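Local coordinates for FAD:protein FMN transferase (Pseudomonas stutzeri ATCC 14405 = CCUG 16156, PDB 5MGY) that probably transfers FMN from FAD to a threonine side chain of a target protein, releasing AMP in a magnesium-dependent reaction, at residues A[81-86]-A[153-158]; A[87-92]-A[267-272]; A[96-101]-A[133-138]. One frame throughout, in Å; residues are numbered along the deposited sequence.

Interaction 1 (A[81-86]-A[153-158]); sequences RELVAA and LDFNSI. With MG (magnesium ion), chain I.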
ATOM      1  N   ARG A  81      -9.583   0.619  13.558  1.00 38.69           N
ATOM      2  CA  ARG A  81      -9.133  -0.428  14.456  1.00 42.27           C
ATOM      3  C   ARG A  81      -8.736  -1.668  13.709  1.00 44.47           C
ATOM      4  O   ARG A  81      -7.769  -2.297  14.084  1.00 48.61           O
ATOM      5  CB  ARG A  81     -10.175  -0.737  15.536  1.00 43.60           C
ATOM      6  CG  ARG A  81     -10.051   0.265  16.666  1.00 45.76           C
ATOM      7  CD  ARG A  81     -11.127   0.226  17.748  1.00 48.56           C
ATOM      8  NE  ARG A  81     -12.479   0.469  17.222  1.00 50.32           N
ATOM      9  CZ  ARG A  81     -13.336  -0.489  16.848  1.00 52.67           C
ATOM     10  NH1 ARG A  81     -12.988  -1.792  16.923  1.00 52.49           N
ATOM     11  NH2 ARG A  81     -14.541  -0.142  16.381  1.00 50.96           N
ATOM     12  N   GLU A  82      -9.457  -2.023  12.649  1.00 46.26           N
ATOM     13  CA  GLU A  82      -9.009  -3.101  11.793  1.00 46.96           C
ATOM     14  C   GLU A  82      -7.571  -2.777  11.259  1.00 42.90           C
ATOM     15  O   GLU A  82      -6.672  -3.595  11.334  1.00 42.89           O
ATOM     16  CB  GLU A  82     -10.020  -3.370  10.636  1.00 53.09           C
ATOM     17  CG  GLU A  82      -9.881  -4.765   9.985  1.00 57.94           C
ATOM     18  CD  GLU A  82     -10.591  -4.944   8.644  1.00 59.00           C
ATOM     19  OE1 GLU A  82     -10.196  -5.858   7.834  1.00 56.94           O
ATOM     20  OE2 GLU A  82     -11.555  -4.177   8.419  1.00 58.54           O
ATOM     21  N   LEU A  83      -7.369  -1.570  10.780  1.00 37.14           N
ATOM     22  CA  LEU A  83      -6.140  -1.220  10.165  1.00 36.43           C
ATOM     23  C   LEU A  83      -5.027  -1.077  11.157  1.00 38.15           C
ATOM     24  O   LEU A  83      -3.882  -1.392  10.831  1.00 40.90           O
ATOM     25  CB  LEU A  83      -6.273   0.102   9.396  1.00 37.03           C
ATOM     26  CG  LEU A  83      -7.084   0.108   8.100  1.00 37.12           C
ATOM     27  CD1 LEU A  83      -6.586   1.245   7.259  1.00 40.32           C
ATOM     28  CD2 LEU A  83      -6.936  -1.143   7.274  1.00 39.19           C
ATOM     29  N   VAL A  84      -5.330  -0.567  12.356  1.00 38.01           N
ATOM     30  CA  VAL A  84      -4.323  -0.449  13.408  1.00 33.75           C
ATOM     31  C   VAL A  84      -3.845  -1.818  13.747  1.00 30.73           C
ATOM     32  O   VAL A  84      -2.684  -2.038  13.889  1.00 33.03           O
ATOM     33  CB  VAL A  84      -4.853   0.286  14.675  1.00 34.47           C
ATOM     34  CG1 VAL A  84      -3.976  -0.007  15.891  1.00 31.89           C
ATOM     35  CG2 VAL A  84      -4.899   1.796  14.411  1.00 35.48           C
ATOM     36  N   ALA A  85      -4.763  -2.745  13.850  1.00 30.33           N
ATOM     37  CA  ALA A  85      -4.418  -4.103  14.172  1.00 33.18           C
ATOM     38  C   ALA A  85      -3.569  -4.798  13.065  1.00 35.00           C
ATOM     39  O   ALA A  85      -2.513  -5.406  13.354  1.00 36.78           O
ATOM     40  CB  ALA A  85      -5.693  -4.878  14.438  1.00 33.53           C
ATOM     41  N   ALA A  86      -4.011  -4.667  11.811  1.00 33.95           N
ATOM     42  CA  ALA A  86      -3.265  -5.192  10.709  1.00 34.57           C
ATOM     43  C   ALA A  86      -1.884  -4.588  10.712  1.00 36.11           C
ATOM     44  O   ALA A  86      -0.931  -5.303  10.416  1.00 38.93           O
ATOM     45  CB  ALA A  86      -3.960  -4.920   9.393  1.00 33.28           C
ATOM     46  N   LEU A 153      -1.279   9.305  13.503  1.00 32.67           N
ATOM     47  CA  LEU A 153      -1.378   8.204  12.593  1.00 30.60           C
ATOM     48  C   LEU A 153      -1.477   8.625  11.162  1.00 30.67           C
ATOM     49  O   LEU A 153      -1.882   9.741  10.855  1.00 31.91           O
ATOM     50  CB  LEU A 153      -2.575   7.362  12.954  1.00 30.96           C
ATOM     51  CG  LEU A 153      -2.560   6.825  14.402  1.00 30.68           C
ATOM     52  CD1 LEU A 153      -3.680   5.817  14.633  1.00 31.14           C
ATOM     53  CD2 LEU A 153      -1.224   6.231  14.756  1.00 29.42           C
ATOM     54  N   ASP A 154      -1.024   7.732  10.293  1.00 32.46           N
ATOM     55  CA  ASP A 154      -1.107   7.870   8.822  1.00 34.89           C
ATOM     56  C   ASP A 154      -1.251   6.452   8.233  1.00 34.41           C
ATOM     57  O   ASP A 154      -0.441   5.564   8.494  1.00 34.39           O
ATOM     58  CB  ASP A 154       0.138   8.555   8.224  1.00 36.74           C
ATOM     59  CG  ASP A 154      -0.039   8.932   6.743  1.00 38.64           C
ATOM     60  OD1 ASP A 154       0.254  10.092   6.308  1.00 42.44           O
ATOM     61  OD2 ASP A 154      -0.512   8.069   6.008  1.00 38.92           O
ATOM     62  N   PHE A 155      -2.262   6.264   7.410  1.00 33.67           N
ATOM     63  CA  PHE A 155      -2.618   4.959   6.978  1.00 34.33           C
ATOM     64  C   PHE A 155      -2.230   4.706   5.529  1.00 33.70           C
ATOM     65  O   PHE A 155      -2.583   3.662   4.970  1.00 35.61           O
ATOM     66  CB  PHE A 155      -4.155   4.755   7.205  1.00 37.68           C
ATOM     67  CG  PHE A 155      -4.511   4.498   8.648  1.00 37.34           C
ATOM     68  CD1 PHE A 155      -4.214   3.273   9.257  1.00 36.37           C
ATOM     69  CD2 PHE A 155      -5.105   5.484   9.392  1.00 37.38           C
ATOM     70  CE1 PHE A 155      -4.494   3.068  10.592  1.00 37.83           C
ATOM     71  CE2 PHE A 155      -5.395   5.286  10.723  1.00 38.55           C
ATOM     72  CZ  PHE A 155      -5.082   4.078  11.335  1.00 38.72           C
ATOM     73  N   ASN A 156      -1.489   5.633   4.923  1.00 33.79           N
ATOM     74  CA  ASN A 156      -1.278   5.648   3.462  1.00 32.22           C
ATOM     75  C   ASN A 156      -0.505   4.444   3.002  1.00 31.93           C
ATOM     76  O   ASN A 156      -0.721   3.985   1.925  1.00 34.11           O
ATOM     77  CB  ASN A 156      -0.594   6.936   2.952  1.00 31.80           C
ATOM     78  CG  ASN A 156      -1.555   7.950   2.315  1.00 31.53           C
ATOM     79  OD1 ASN A 156      -2.564   7.614   1.713  1.00 32.56           O
ATOM     80  ND2 ASN A 156      -1.182   9.189   2.387  1.00 31.74           N
ATOM     81  N   SER A 157       0.335   3.872   3.834  1.00 34.81           N
ATOM     82  CA  SER A 157       1.162   2.749   3.415  1.00 35.44           C
ATOM     83  C   SER A 157       0.332   1.484   3.157  1.00 33.77           C
ATOM     84  O   SER A 157       0.761   0.633   2.328  1.00 34.81           O
ATOM     85  CB  SER A 157       2.284   2.500   4.433  1.00 36.07           C
ATOM     86  OG  SER A 157       1.736   2.150   5.667  1.00 39.33           O
ATOM     87  N   ILE A 158      -0.828   1.389   3.833  1.00 31.13           N
ATOM     88  CA  ILE A 158      -1.874   0.335   3.595  1.00 31.77           C
ATOM     89  C   ILE A 158      -3.300   0.653   3.045  1.00 31.38           C
ATOM     90  O   ILE A 158      -4.044  -0.291   2.688  1.00 29.65           O
ATOM     91  CB  ILE A 158      -2.076  -0.591   4.808  1.00 30.17           C
ATOM     92  CG1 ILE A 158      -2.334   0.162   6.084  1.00 32.93           C
ATOM     93  CG2 ILE A 158      -0.848  -1.383   5.006  1.00 31.11           C
ATOM     94  CD1 ILE A 158      -2.686  -0.738   7.295  1.00 31.62           C
TER
HETATM   95 MG    MG I 401       2.100   1.288   0.510  1.00 51.00          MG

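Interaction 2 (A[87-92]-A[267-272]); sequences GSQLSA and TLRADG. Unlike the reference sequence in segment 87-92: Ser-88 (reference Gly). With MG (magnesium ion), chain I.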
ATOM      1  N   GLY A  87      -1.799  -3.291  11.035  1.00 36.67           N
ATOM      2  CA  GLY A  87      -0.538  -2.552  11.067  1.00 37.03           C
ATOM      3  C   GLY A  87       0.397  -3.083  12.136  1.00 38.80           C
ATOM      4  O   GLY A  87       1.615  -3.091  11.972  1.00 36.48           O
ATOM      5  N   SER A  88      -0.189  -3.504  13.244  1.00 40.99           N
ATOM      6  CA  SER A  88       0.590  -3.969  14.360  1.00 46.25           C
ATOM      7  C   SER A  88       1.352  -5.256  13.988  1.00 47.14           C
ATOM      8  O   SER A  88       2.498  -5.473  14.433  1.00 47.23           O
ATOM      9  CB  SER A  88      -0.342  -4.206  15.549  1.00 48.13           C
ATOM     10  OG  SER A  88       0.390  -4.500  16.726  1.00 53.56           O
ATOM     11  N   GLN A  89       0.678  -6.096  13.195  1.00 43.47           N
ATOM     12  CA  GLN A  89       1.170  -7.371  12.765  1.00 40.73           C
ATOM     13  C   GLN A  89       2.217  -7.126  11.718  1.00 40.27           C
ATOM     14  O   GLN A  89       3.292  -7.698  11.739  1.00 40.42           O
ATOM     15  CB  GLN A  89       0.034  -8.175  12.163  1.00 42.74           C
ATOM     16  CG  GLN A  89       0.402  -9.586  11.771  1.00 43.71           C
ATOM     17  CD  GLN A  89       0.631 -10.448  13.004  1.00 43.79           C
ATOM     18  OE1 GLN A  89      -0.273 -10.637  13.785  1.00 46.23           O
ATOM     19  NE2 GLN A  89       1.843 -10.958  13.181  1.00 42.38           N
ATOM     20  N   LEU A  90       1.910  -6.258  10.784  1.00 40.13           N
ATOM     21  CA  LEU A  90       2.893  -5.892   9.805  1.00 40.65           C
ATOM     22  C   LEU A  90       4.162  -5.398  10.491  1.00 40.60           C
ATOM     23  O   LEU A  90       5.249  -5.728  10.083  1.00 38.55           O
ATOM     24  CB  LEU A  90       2.345  -4.814   8.896  1.00 40.36           C
ATOM     25  CG  LEU A  90       1.460  -5.333   7.785  1.00 40.41           C
ATOM     26  CD1 LEU A  90       0.653  -4.189   7.193  1.00 40.83           C
ATOM     27  CD2 LEU A  90       2.323  -5.971   6.693  1.00 42.09           C
ATOM     28  N   SER A  91       4.012  -4.609  11.543  1.00 45.27           N
ATOM     29  CA  SER A  91       5.189  -4.086  12.248  1.00 49.10           C
ATOM     30  C   SER A  91       6.004  -5.229  12.803  1.00 49.45           C
ATOM     31  O   SER A  91       7.209  -5.309  12.545  1.00 50.24           O
ATOM     32  CB  SER A  91       4.840  -3.126  13.393  1.00 49.58           C
ATOM     33  OG  SER A  91       6.033  -2.697  14.042  1.00 48.36           O
ATOM     34  N   ALA A  92       5.338  -6.116  13.536  1.00 48.06           N
ATOM     35  CA  ALA A  92       6.002  -7.302  14.078  1.00 50.68           C
ATOM     36  C   ALA A  92       6.685  -8.175  12.960  1.00 55.43           C
ATOM     37  O   ALA A  92       7.867  -8.502  13.045  1.00 58.72           O
ATOM     38  CB  ALA A  92       5.031  -8.118  14.922  1.00 48.77           C
ATOM     39  N   THR A 267      -4.214  -8.049  -0.561  1.00 33.16           N
ATOM     40  CA  THR A 267      -3.666  -6.821  -1.142  1.00 29.94           C
ATOM     41  C   THR A 267      -3.273  -5.801  -0.053  1.00 32.22           C
ATOM     42  O   THR A 267      -2.451  -4.942  -0.281  1.00 30.35           O
ATOM     43  CB  THR A 267      -4.749  -6.197  -2.006  1.00 28.21           C
ATOM     44  OG1 THR A 267      -5.363  -7.221  -2.769  1.00 25.70           O
ATOM     45  CG2 THR A 267      -4.208  -5.170  -2.915  1.00 29.18           C
ATOM     46  N   LEU A 268      -3.916  -5.869   1.118  1.00 35.02           N
ATOM     47  CA  LEU A 268      -3.561  -5.008   2.243  1.00 35.45           C
ATOM     48  C   LEU A 268      -2.092  -5.313   2.629  1.00 36.19           C
ATOM     49  O   LEU A 268      -1.218  -4.409   2.647  1.00 36.15           O
ATOM     50  CB  LEU A 268      -4.538  -5.260   3.418  1.00 35.21           C
ATOM     51  CG  LEU A 268      -4.442  -4.316   4.623  1.00 34.90           C
ATOM     52  CD1 LEU A 268      -5.612  -4.439   5.574  1.00 33.14           C
ATOM     53  CD2 LEU A 268      -3.128  -4.479   5.380  1.00 36.13           C
ATOM     54  N   ARG A 269      -1.841  -6.583   2.932  1.00 37.89           N
ATOM     55  CA  ARG A 269      -0.472  -7.127   3.189  1.00 39.44           C
ATOM     56  C   ARG A 269       0.571  -6.790   2.119  1.00 35.60           C
ATOM     57  O   ARG A 269       1.667  -6.330   2.460  1.00 33.80           O
ATOM     58  CB  ARG A 269      -0.524  -8.652   3.500  1.00 40.10           C
ATOM     59  CG  ARG A 269      -1.147  -8.818   4.889  1.00 43.17           C
ATOM     60  CD  ARG A 269      -0.808 -10.032   5.708  1.00 44.85           C
ATOM     61  NE  ARG A 269       0.628 -10.247   6.011  1.00 46.69           N
ATOM     62  CZ  ARG A 269       1.296  -9.781   7.058  1.00 44.86           C
ATOM     63  NH1 ARG A 269       2.558 -10.123   7.222  1.00 44.83           N
ATOM     64  NH2 ARG A 269       0.748  -8.952   7.922  1.00 49.79           N
ATOM     65  N   ALA A 270       0.205  -6.904   0.851  1.00 31.83           N
ATOM     66  CA  ALA A 270       1.134  -6.510  -0.193  1.00 33.35           C
ATOM     67  C   ALA A 270       1.500  -5.026  -0.114  1.00 32.59           C
ATOM     68  O   ALA A 270       2.614  -4.670  -0.349  1.00 32.49           O
ATOM     69  CB  ALA A 270       0.588  -6.849  -1.589  1.00 34.55           C
ATOM     70  N   ASP A 271       0.549  -4.165   0.222  1.00 32.00           N
ATOM     71  CA  ASP A 271       0.754  -2.709   0.230  1.00 30.38           C
ATOM     72  C   ASP A 271       1.687  -2.378   1.395  1.00 29.65           C
ATOM     73  O   ASP A 271       2.521  -1.439   1.314  1.00 26.13           O
ATOM     74  CB  ASP A 271      -0.642  -1.985   0.290  1.00 30.34           C
ATOM     75  CG  ASP A 271      -0.611  -0.488  -0.127  1.00 30.04           C
ATOM     76  OD1 ASP A 271      -1.650   0.212   0.081  1.00 31.83           O
ATOM     77  OD2 ASP A 271       0.431   0.022  -0.618  1.00 29.86           O
ATOM     78  N   GLY A 272       1.510  -3.168   2.465  1.00 28.40           N
ATOM     79  CA  GLY A 272       2.209  -2.975   3.692  1.00 29.63           C
ATOM     80  C   GLY A 272       3.641  -3.445   3.565  1.00 31.20           C
ATOM     81  O   GLY A 272       4.586  -2.671   3.809  1.00 29.27           O
TER
HETATM   82 MG    MG I 401       2.100   1.288   0.510  1.00 51.00          MG

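Interaction 3 (A[96-101]-A[133-138]); sequences GAFDLT and TGQQHL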
ATOM      1  N   GLY A  96       9.833  -3.896  12.610  1.00 42.44           N
ATOM      2  CA  GLY A  96       9.604  -2.444  12.800  1.00 39.25           C
ATOM      3  C   GLY A  96       9.763  -1.533  11.580  1.00 38.00           C
ATOM      4  O   GLY A  96       9.630  -0.325  11.648  1.00 35.25           O
ATOM      5  N   ALA A  97      10.067  -2.102  10.434  1.00 41.70           N
ATOM      6  CA  ALA A  97      10.163  -1.285   9.216  1.00 41.65           C
ATOM      7  C   ALA A  97       8.796  -0.666   8.820  1.00 37.85           C
ATOM      8  O   ALA A  97       8.755   0.377   8.210  1.00 35.79           O
ATOM      9  CB  ALA A  97      10.734  -2.113   8.081  1.00 39.97           C
ATOM     10  N   PHE A  98       7.718  -1.339   9.185  1.00 37.51           N
ATOM     11  CA  PHE A  98       6.369  -0.836   8.988  1.00 39.82           C
ATOM     12  C   PHE A  98       5.918  -0.112  10.240  1.00 39.90           C
ATOM     13  O   PHE A  98       5.855  -0.727  11.316  1.00 41.39           O
ATOM     14  CB  PHE A  98       5.363  -1.973   8.664  1.00 40.28           C
ATOM     15  CG  PHE A  98       3.986  -1.475   8.369  1.00 40.84           C
ATOM     16  CD1 PHE A  98       3.600  -1.184   7.072  1.00 42.14           C
ATOM     17  CD2 PHE A  98       3.096  -1.198   9.398  1.00 41.64           C
ATOM     18  CE1 PHE A  98       2.339  -0.666   6.792  1.00 41.56           C
ATOM     19  CE2 PHE A  98       1.844  -0.665   9.127  1.00 40.07           C
ATOM     20  CZ  PHE A  98       1.462  -0.402   7.820  1.00 39.75           C
ATOM     21  N   ASP A  99       5.534   1.157  10.075  1.00 38.52           N
ATOM     22  CA  ASP A  99       5.084   2.005  11.178  1.00 38.51           C
ATOM     23  C   ASP A  99       3.975   2.993  10.708  1.00 36.24           C
ATOM     24  O   ASP A  99       4.182   3.903   9.864  1.00 35.37           O
ATOM     25  CB  ASP A  99       6.317   2.752  11.781  1.00 41.81           C
ATOM     26  CG  ASP A  99       6.164   3.095  13.285  1.00 43.96           C
ATOM     27  OD1 ASP A  99       7.107   2.864  14.063  1.00 49.36           O
ATOM     28  OD2 ASP A  99       5.106   3.564  13.723  1.00 45.40           O
ATOM     29  N   LEU A 100       2.819   2.877  11.322  1.00 34.93           N
ATOM     30  CA  LEU A 100       1.745   3.887  11.109  1.00 37.71           C
ATOM     31  C   LEU A 100       1.939   5.283  11.756  1.00 37.77           C
ATOM     32  O   LEU A 100       1.133   6.166  11.489  1.00 41.18           O
ATOM     33  CB  LEU A 100       0.419   3.329  11.610  1.00 36.46           C
ATOM     34  CG  LEU A 100       0.032   1.995  10.981  1.00 37.16           C
ATOM     35  CD1 LEU A 100      -1.126   1.363  11.693  1.00 39.56           C
ATOM     36  CD2 LEU A 100      -0.343   2.205   9.519  1.00 39.18           C
ATOM     37  N   THR A 101       2.983   5.475  12.570  1.00 34.46           N
ATOM     38  CA  THR A 101       3.070   6.584  13.459  1.00 35.31           C
ATOM     39  C   THR A 101       4.102   7.576  13.021  1.00 41.96           C
ATOM     40  O   THR A 101       4.681   8.281  13.844  1.00 47.59           O
ATOM     41  CB  THR A 101       3.366   6.132  14.912  1.00 33.54           C
ATOM     42  OG1 THR A 101       4.712   5.727  15.097  1.00 30.57           O
ATOM     43  CG2 THR A 101       2.521   4.996  15.277  1.00 32.88           C
ATOM     44  N   THR A 133       6.512   9.390  18.268  1.00 36.05           N
ATOM     45  CA  THR A 133       6.285   8.269  17.371  1.00 36.66           C
ATOM     46  C   THR A 133       6.412   7.009  18.167  1.00 36.43           C
ATOM     47  O   THR A 133       6.765   7.060  19.348  1.00 33.40           O
ATOM     48  CB  THR A 133       7.252   8.238  16.171  1.00 36.15           C
ATOM     49  OG1 THR A 133       8.576   7.999  16.633  1.00 37.99           O
ATOM     50  CG2 THR A 133       7.257   9.527  15.397  1.00 36.17           C
ATOM     51  N   GLY A 134       6.045   5.899  17.517  1.00 39.56           N
ATOM     52  CA  GLY A 134       6.194   4.545  18.063  1.00 42.63           C
ATOM     53  C   GLY A 134       4.949   3.685  18.214  1.00 44.32           C
ATOM     54  O   GLY A 134       4.265   3.793  19.211  1.00 49.44           O
ATOM     55  N   GLN A 135       4.722   2.781  17.265  1.00 47.29           N
ATOM     56  CA  GLN A 135       3.647   1.735  17.282  1.00 45.57           C
ATOM     57  C   GLN A 135       3.391   1.091  18.618  1.00 39.64           C
ATOM     58  O   GLN A 135       2.269   0.764  18.950  1.00 36.94           O
ATOM     59  CB  GLN A 135       4.024   0.627  16.263  1.00 51.51           C
ATOM     60  CG  GLN A 135       2.941  -0.390  15.903  1.00 55.91           C
ATOM     61  CD  GLN A 135       2.178  -0.043  14.596  1.00 63.74           C
ATOM     62  OE1 GLN A 135       2.798   0.219  13.528  1.00 54.00           O
ATOM     63  NE2 GLN A 135       0.800  -0.056  14.674  1.00 65.44           N
ATOM     64  N   GLN A 136       4.434   0.874  19.388  1.00 38.49           N
ATOM     65  CA  GLN A 136       4.277   0.262  20.729  1.00 38.45           C
ATOM     66  C   GLN A 136       3.417   1.081  21.662  1.00 39.52           C
ATOM     67  O   GLN A 136       2.862   0.526  22.636  1.00 40.87           O
ATOM     68  CB  GLN A 136       5.633  -0.002  21.422  1.00 37.58           C
ATOM     69  CG  GLN A 136       6.447   1.184  21.904  1.00 36.66           C
ATOM     70  CD  GLN A 136       7.283   1.859  20.833  1.00 40.22           C
ATOM     71  OE1 GLN A 136       7.118   1.629  19.634  1.00 41.23           O
ATOM     72  NE2 GLN A 136       8.197   2.724  21.269  1.00 45.35           N
ATOM     73  N   HIS A 137       3.357   2.397  21.411  1.00 36.75           N
ATOM     74  CA  HIS A 137       2.515   3.312  22.166  1.00 35.80           C
ATOM     75  C   HIS A 137       1.014   3.357  21.769  1.00 35.53           C
ATOM     76  O   HIS A 137       0.221   4.079  22.390  1.00 38.98           O
ATOM     77  CB  HIS A 137       3.128   4.691  22.051  1.00 36.91           C
ATOM     78  CG  HIS A 137       4.432   4.808  22.760  1.00 38.31           C
ATOM     79  ND1 HIS A 137       5.584   5.240  22.137  1.00 38.27           N
ATOM     80  CD2 HIS A 137       4.766   4.528  24.040  1.00 37.06           C
ATOM     81  CE1 HIS A 137       6.569   5.236  23.010  1.00 37.80           C
ATOM     82  NE2 HIS A 137       6.096   4.811  24.166  1.00 37.41           N
ATOM     83  N   LEU A 138       0.634   2.578  20.758  1.00 32.59           N
ATOM     84  CA  LEU A 138      -0.707   2.552  20.245  1.00 31.84           C
ATOM     85  C   LEU A 138      -1.335   1.270  20.698  1.00 32.37           C
ATOM     86  O   LEU A 138      -0.730   0.216  20.598  1.00 33.37           O
ATOM     87  CB  LEU A 138      -0.625   2.584  18.744  1.00 31.75           C
ATOM     88  CG  LEU A 138      -1.848   2.707  17.883  1.00 30.59           C
ATOM     89  CD1 LEU A 138      -2.496   4.016  18.226  1.00 32.12           C
ATOM     90  CD2 LEU A 138      -1.454   2.694  16.426  1.00 28.77           C
TER

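Interaction 1 (A[81-86]-A[153-158])
Leu-83 and Phe-155 each turn CG anti to their own carbonyl carbon (chi1 -72° and -77°), which brings the leucine of helix 78-93 and the ring from the loop before helix 159-173 together at an oblique crossing. The leucine uses two parts of its side chain: CB lies 3.7 Å from Phe-155 CE1, while the branch carbon Leu-83 CD1 comes equally near, 3.7 Å, to Phe-155 CD1. Val-84 takes the next point on the rim. Its CG2, anti to the carbonyl carbon, lies in the ring plane at the edge, 3.8 Å from Phe-155 CZ, so two successive helix residues hold the CD1-CE1-CZ side of the phenyl group. The same valine methyl, Val-84 CG2, also approaches Leu-153 CD1, at 4.2 Å. Further along the loop, Ile-158 CD1 lies 3.8 Å from the backbone oxygen Leu-83 O. Elsewhere around this apolar patch, Leu-100 and Val-62 touch Phe-155, and Leu-268 of helix 267-292 packs on both Leu-83 and Ile-158.

Behind the phenylalanine the loop is shaped by its own polar group: Asp-154 OD2 accepts from Asn-156 N at 2.8 Å, an Asx turn that closes around residue 155. The backbone then presents Ser-157 O to the magnesium ion at 2.4 Å, where Asp-271 OD2 and Thr-275 OG1 are the other protein ligands. The buried apolar contact thus joins helix 78-93 to the loop that carries one ligand, Ser-157 O, of the magnesium site of this ApbE-family flavin transferase.

Interaction 2 (A[87-92]-A[267-272])
Leu-90 and Arg-269 slide past each other in opposite directions, the end of the arginine coming back over the leucine. One face of the Arg-269 guanidinium is covered by the leucine: Leu-90 CD2 sits 3.6 Å from Arg-269 NH2 and 4.0 Å from Arg-269 CZ. The arginine chain bends at chi3 (58°), which turns NE away from the line of the carbons before it. Gln-89 lies aslant the same group, with CG 3.9 Å from Arg-269 NH2 and its amide plane turned 64° from the guanidinium.

The other leucine branch points deeper between the helices. Leu-90 CD1 rests 4.0 Å from Gly-272 CA and 4.2 Å from Leu-268 CD2. A CB at Gly-272 would point toward helix 78-93 and come very near this methyl, consistent with a glycine here. The axes of 87-92 and 267-272 cross at -49° and come within 10.8 Å of each other.

On a different side of helix 267-292, Asp-271 OD2 binds the magnesium ion at 2.4 Å, and its OD1 accepts from Gly-161 N.

The polar ends of both long side chains find their partner one turn beyond Gln-89: Arg-269 NH1 makes a salt bridge to Asp-93 OD2, and Gln-89 NE2 bonds Asp-93 OD1. The contact therefore grades from hydrocarbon inside to charge at its margin; Asp-93 probably balances the arginine's positive charge and steadies the guanidinium over the leucine.

Interaction 3 (A[96-101]-A[133-138])
Thr-101 OG1 takes part in two bonds: it accepts from Gly-134 N across the contact at 2.8 Å, with a nearly straight N-H angle of 163°, and donates its own proton to Asp-99 OD2 at 2.6 Å. Chi1 of Thr-101 sets this oxygen between the backbone N and the carbonyl carbon, within reach of Gly-134. The carboxylate oxygen in turn has two donors, both on the same face of its plane. The hydroxyl comes from above, 40° out of the plane, while Thr-101 N, 3.1 Å from Asp-99 OD2, approaches on the anti side.

Asp-99 to Thr-101 is thus an Asx turn, part of the loop joining helix 78-93 to helix 103-108, and through the threonine hydroxyl it is tied to the turn that precedes strand 138-141. Gly-134 there has a positive phi, where a CB would be jammed against the preceding carbonyl oxygen. An alanine in place of Thr-101 would probably leave Gly-134 N without its acceptor and Asp-99 OD2 with one donor fewer.

Around this chain of bonds, Thr-133 CG2 lies beside Thr-101 O. Gln-135 bends at chi2, and its amide meets Leu-100 with both ends: Gln-135 OE1 takes a weak bond from Leu-100 N at 3.5 Å, and Gln-135 NE2 lies 3.8 Å from Leu-100 CD1. Two residues before Leu-100, the Phe-98 ring touches Ser-157, the nearest atom of its side chain about 7 Å from the magnesium ion.

Interactions 1 and 2 use successive parts of helix 78-93, and each contributes a ligand to one magnesium ion: Ser-157 O from 153-158 and Asp-271 OD2 from 267-272. Interaction 1 is fully buried, and its contacts between side chains are all apolar. Interaction 2 is partly buried, with Leu-90 and Gly-272 inside and Gln-89 exposed, and an arginine joins the leucine. Interaction 3, partly buried and farther from the chain centre, relies on hydrogen bonds between two loops. It is nested in sequence inside the loops closed by the other two, and meets them through Phe-98, whose ring touches Ile-158 and Leu-90, and through a probable hydrogen bond from Asp-154 N to Leu-100 O.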